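Local coordinates for GntR family transcriptional regulator (Streptococcus agalactiae, PDB 7B5U), which acts as a GntR-family, DNA-binding transcriptional regulator (BusR) whose RCK_C domain, present here as a dimer, binds the effector c-di-AMP, at the 2BA site. Sequence-based numbering; all coordinates share one arbitrary frame. Chains: chain A/B, GntR family transcriptional regulator.

The 2BA site. Residues chain A 21-22, 25-28, 32-34, 48-49; chain B 21-22, 25-28, 32-34, 48-49. With 2BA ((2R,3R,3aS,5R,7aR,9R,10R,10aS,12R,14aR)-2,9-bis(6-amino-9H-purin-9-yl)octahydro-2H,7H-difuro[3,2-d:3',2'-j][1,3,7,9,2,8 ]tetraoxadiphosphacyclododecine-3,5,10,12-tetrol 5,12-dioxide), chain C.
Cyclic di-AMP (2BA) sits in a near-symmetric cleft between two RCK_C domains, folded into a U whose two adenine arms run roughly parallel from the subunit-bridging sugar-phosphate ring toward the Thr33 residues. Each chain walls in one adenine; chain A illustrates both halves.

A:Ile21 forms one side: its CG2 branch, anti to the backbone N, lies over the purine face, 3.3 Å from the centroid of the five-membered 2BA ring N91-C81-N71-C51-C41. At the edge, A:Ile34 N donates to 2BA N11 at 2.9 Å, and its carbonyl O accepts from the exocyclic amine 2BA N61 in plane, on a lone pair, also at 2.9 Å; this pairing suits adenine. A:Val26 CB and the weakly bonding amide of A:Trp27 close the 2BA N31 edge.

Thr33 forms the closed end: A:Thr33 CA meets the adenine edge, and beyond it CG2 of A:Thr33 packs tightly against CG2 of B:Thr33 at 3.5 Å. Between amine and loop, water 1 links 2BA N61, A:Gly48 N and B:Thr33 OG1, tying both subunits together.

Around the macrocycle, A:Asn25 OD1 takes the ribose 2'-hydroxyl 2BA O2'1 at 2.7 Å, the donor 53° out of the carbonyl plane. A:His28 NE2 points in its ring plane at phosphate oxygen 2BA O2P, 2.7 Å away; the phosphate charge may favour protonated imidazole, though a neutral ring with its proton on NE2 would bond alike. A:Trp27, with CG anti to the backbone N (chi1 -174°), backs the imidazole face with CE3 and crosses the interface, where B:Gly48 CA lies 3.4 Å above its indole plane. B:Pro49 CG presses on 2BA O2P, so each phosphate is bonded by His28 of one chain and covered by Pro49 of the other.

Protein hides 625 of the ligand's 733 Å²; the remainder probably lies along the phosphate-ribose rim, near water 3. In each TrkA-C fold, helices 21-24 and 26-30, the start of strand 33-39 and the Gly48-Pro49 loop line the pocket at the dimer interface.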
# COMPACT_ATOMS: atom_id res chain seq x y z
N ILE A 21 4.12 -3.82 -10.62
CA ILE A 21 3.10 -4.06 -9.60
C ILE A 21 1.70 -4.01 -10.20
O ILE A 21 0.82 -4.80 -9.83
CB ILE A 21 3.28 -3.06 -8.44
CG1 ILE A 21 4.58 -3.33 -7.70
CG2 ILE A 21 2.08 -3.08 -7.51
CD1 ILE A 21 4.89 -2.30 -6.60
N GLY A 22 1.48 -3.08 -11.13
CA GLY A 22 0.18 -2.98 -11.77
C GLY A 22 -0.13 -4.14 -12.69
O GLY A 22 -1.27 -4.61 -12.75
N ASN A 25 -1.09 -6.85 -10.53
CA ASN A 25 -2.34 -6.57 -9.82
C ASN A 25 -2.27 -7.08 -8.38
O ASN A 25 -3.19 -7.73 -7.87
CB ASN A 25 -3.53 -7.17 -10.59
CG ASN A 25 -4.82 -6.39 -10.41
OD1 ASN A 25 -4.82 -5.18 -10.08
ND2 ASN A 25 -5.93 -7.06 -10.63
N VAL A 26 -1.16 -6.73 -7.69
CA VAL A 26 -0.75 -7.43 -6.47
C VAL A 26 -1.86 -7.50 -5.42
O VAL A 26 -2.11 -8.57 -4.87
CB VAL A 26 0.54 -6.82 -5.88
CG1 VAL A 26 0.84 -7.41 -4.50
CG2 VAL A 26 1.71 -7.06 -6.82
N TRP A 27 -2.50 -6.36 -5.09
CA TRP A 27 -3.49 -6.40 -4.01
C TRP A 27 -4.58 -7.43 -4.28
O TRP A 27 -5.03 -8.12 -3.36
CB TRP A 27 -4.11 -5.01 -3.74
CG TRP A 27 -5.00 -5.06 -2.53
CD1 TRP A 27 -4.62 -4.86 -1.23
CD2 TRP A 27 -6.40 -5.38 -2.48
NE1 TRP A 27 -5.69 -5.04 -0.38
CE2 TRP A 27 -6.79 -5.36 -1.13
CE3 TRP A 27 -7.37 -5.69 -3.45
CZ2 TRP A 27 -8.10 -5.62 -0.72
CZ3 TRP A 27 -8.67 -5.95 -3.05
CH2 TRP A 27 -9.02 -5.91 -1.69
N HIS A 28 -5.02 -7.53 -5.53
CA HIS A 28 -6.06 -8.50 -5.89
C HIS A 28 -5.56 -9.94 -5.89
O HIS A 28 -6.37 -10.86 -5.76
CB HIS A 28 -6.67 -8.14 -7.24
CG HIS A 28 -7.49 -6.89 -7.19
ND1 HIS A 28 -8.79 -6.88 -6.73
CD2 HIS A 28 -7.20 -5.61 -7.53
CE1 HIS A 28 -9.26 -5.65 -6.78
NE2 HIS A 28 -8.32 -4.86 -7.27
N ALA A 32 -2.07 -7.95 -0.32
CA ALA A 32 -1.00 -7.12 0.23
C ALA A 32 -0.99 -5.73 -0.36
O ALA A 32 -1.25 -5.55 -1.56
CB ALA A 32 0.34 -7.78 -0.06
N THR A 33 -0.64 -4.75 0.46
CA THR A 33 -0.37 -3.40 -0.01
C THR A 33 1.13 -3.16 0.14
O THR A 33 1.64 -3.11 1.27
CB THR A 33 -1.17 -2.36 0.76
OG1 THR A 33 -2.57 -2.62 0.61
CG2 THR A 33 -0.89 -0.95 0.25
N ILE A 34 1.83 -3.04 -0.99
CA ILE A 34 3.27 -2.83 -0.98
C ILE A 34 3.58 -1.39 -0.61
O ILE A 34 3.06 -0.45 -1.23
CB ILE A 34 3.89 -3.21 -2.33
CG1 ILE A 34 3.69 -4.70 -2.63
CG2 ILE A 34 5.36 -2.81 -2.37
CD1 ILE A 34 4.09 -5.10 -4.05
N GLY A 48 3.77 2.63 -6.47
CA GLY A 48 2.87 2.74 -7.60
C GLY A 48 2.90 1.55 -8.54
O GLY A 48 3.67 0.60 -8.38
N PRO A 49 2.04 1.60 -9.56
CA PRO A 49 1.83 0.43 -10.43
C PRO A 49 2.93 0.19 -11.43
O PRO A 49 2.98 -0.90 -12.02
CB PRO A 49 0.52 0.79 -11.15
CG PRO A 49 0.57 2.30 -11.24
CD PRO A 49 1.16 2.72 -9.91
N ILE B 21 -11.48 4.21 -2.25
CA ILE B 21 -10.09 4.47 -2.61
C ILE B 21 -9.87 4.31 -4.11
O ILE B 21 -9.15 5.09 -4.75
CB ILE B 21 -9.16 3.58 -1.78
CG1 ILE B 21 -9.21 3.99 -0.31
CG2 ILE B 21 -7.75 3.61 -2.32
CD1 ILE B 21 -8.44 3.04 0.59
N GLY B 22 -10.51 3.29 -4.70
CA GLY B 22 -10.37 3.07 -6.13
C GLY B 22 -11.09 4.11 -6.96
O GLY B 22 -10.60 4.52 -8.01
N ASN B 25 -8.94 6.92 -6.97
CA ASN B 25 -7.67 6.63 -7.64
C ASN B 25 -6.51 7.28 -6.89
O ASN B 25 -5.64 7.93 -7.48
CB ASN B 25 -7.74 7.06 -9.11
CG ASN B 25 -6.85 6.23 -10.03
OD1 ASN B 25 -6.52 5.06 -9.75
ND2 ASN B 25 -6.50 6.82 -11.17
N VAL B 26 -6.48 7.06 -5.56
CA VAL B 26 -5.67 7.88 -4.65
C VAL B 26 -4.22 7.99 -5.08
O VAL B 26 -3.68 9.10 -5.15
CB VAL B 26 -5.81 7.41 -3.19
CG1 VAL B 26 -4.79 8.14 -2.30
CG2 VAL B 26 -7.22 7.62 -2.69
N TRP B 27 -3.54 6.86 -5.35
CA TRP B 27 -2.11 6.94 -5.65
C TRP B 27 -1.84 7.89 -6.81
O TRP B 27 -0.87 8.66 -6.79
CB TRP B 27 -1.49 5.56 -5.91
CG TRP B 27 0.01 5.67 -6.06
CD1 TRP B 27 0.94 5.63 -5.06
CD2 TRP B 27 0.75 5.93 -7.27
NE1 TRP B 27 2.20 5.82 -5.56
CE2 TRP B 27 2.11 6.01 -6.92
CE3 TRP B 27 0.39 6.08 -8.62
CZ2 TRP B 27 3.11 6.23 -7.87
CZ3 TRP B 27 1.38 6.31 -9.56
CH2 TRP B 27 2.73 6.39 -9.18
N HIS B 28 -2.68 7.85 -7.85
CA HIS B 28 -2.49 8.72 -9.01
C HIS B 28 -2.82 10.18 -8.72
O HIS B 28 -2.35 11.07 -9.45
CB HIS B 28 -3.33 8.19 -10.18
CG HIS B 28 -2.80 6.91 -10.75
ND1 HIS B 28 -1.74 6.88 -11.63
CD2 HIS B 28 -3.15 5.63 -10.53
CE1 HIS B 28 -1.48 5.63 -11.94
NE2 HIS B 28 -2.32 4.85 -11.29
N ALA B 32 0.23 8.94 -2.68
CA ALA B 32 0.20 8.22 -1.42
C ALA B 32 -0.24 6.77 -1.60
O ALA B 32 -1.12 6.46 -2.40
CB ALA B 32 -0.79 8.90 -0.48
N THR B 33 0.35 5.88 -0.79
CA THR B 33 -0.12 4.51 -0.65
C THR B 33 -0.74 4.38 0.73
O THR B 33 -0.04 4.49 1.75
CB THR B 33 1.02 3.50 -0.83
OG1 THR B 33 1.59 3.66 -2.14
CG2 THR B 33 0.50 2.07 -0.72
N ILE B 34 -2.06 4.20 0.76
CA ILE B 34 -2.79 4.06 2.01
C ILE B 34 -2.55 2.68 2.60
O ILE B 34 -2.75 1.66 1.92
CB ILE B 34 -4.29 4.33 1.80
CG1 ILE B 34 -4.51 5.77 1.34
CG2 ILE B 34 -5.09 4.01 3.07
CD1 ILE B 34 -5.94 6.07 0.91
N GLY B 48 -7.47 -1.87 0.14
CA GLY B 48 -7.96 -2.14 -1.19
C GLY B 48 -8.81 -1.02 -1.77
O GLY B 48 -9.10 -0.01 -1.12
N PRO B 49 -9.25 -1.21 -3.02
CA PRO B 49 -9.93 -0.13 -3.76
C PRO B 49 -11.38 0.08 -3.35
O PRO B 49 -11.96 1.12 -3.72
CB PRO B 49 -9.87 -0.64 -5.20
CG PRO B 49 -9.90 -2.14 -5.06
CD PRO B 49 -9.07 -2.42 -3.84
P 2BA C . -6.63 -1.81 -7.20
O1P 2BA C . -6.22 -2.34 -5.88
O2P 2BA C . -7.94 -2.25 -7.76
O5' 2BA C . -6.55 -0.19 -7.12
C5' 2BA C . -7.08 0.59 -8.17
C4' 2BA C . -6.57 2.04 -7.97
O4' 2BA C . -7.06 2.53 -6.83
C3' 2BA C . -5.02 2.11 -7.90
O3' 2BA C . -4.53 2.23 -9.19
C2' 2BA C . -4.85 3.34 -6.98
O2' 2BA C . -4.86 4.61 -7.77
C1' 2BA C . -5.88 3.27 -6.11
N9 2BA C . -5.60 2.56 -4.87
C8 2BA C . -6.05 1.31 -4.57
N7 2BA C . -5.58 0.98 -3.35
C5 2BA C . -4.84 2.03 -2.92
C6 2BA C . -4.13 2.29 -1.78
N6 2BA C . -4.01 1.39 -0.68
N1 2BA C . -3.51 3.47 -1.65
C2 2BA C . -3.54 4.40 -2.64
N3 2BA C . -4.25 4.18 -3.76
C4 2BA C . -4.87 2.99 -3.86
P1 2BA C . -2.95 1.90 -9.53
O1P1 2BA C . -2.04 2.57 -8.56
O2P1 2BA C . -2.75 2.23 -10.97
O5'1 2BA C . -2.82 0.29 -9.26
C5'1 2BA C . -3.45 -0.60 -10.16
C4'1 2BA C . -3.43 -2.01 -9.48
O4'1 2BA C . -2.18 -2.41 -9.27
C3'1 2BA C . -4.16 -1.98 -8.12
O3'1 2BA C . -5.51 -2.21 -8.35
C2'1 2BA C . -3.39 -3.10 -7.37
O2'1 2BA C . -4.00 -4.44 -7.65
C1'1 2BA C . -2.12 -3.02 -7.82
N91 2BA C . -1.23 -2.16 -7.06
C81 2BA C . -0.80 -0.91 -7.38
N71 2BA C . -0.01 -0.44 -6.39
C51 2BA C . 0.02 -1.42 -5.45
C61 2BA C . 0.62 -1.54 -4.21
N61 2BA C . 1.46 -0.52 -3.67
N11 2BA C . 0.48 -2.65 -3.51
C21 2BA C . -0.31 -3.65 -3.98
N31 2BA C . -0.91 -3.59 -5.17
C41 2BA C . -0.74 -2.45 -5.86
O HOH W 1 1.67 2.26 -4.52
O HOH W 2 -4.71 -1.44 -0.67
O HOH W 3 -5.69 3.18 -11.91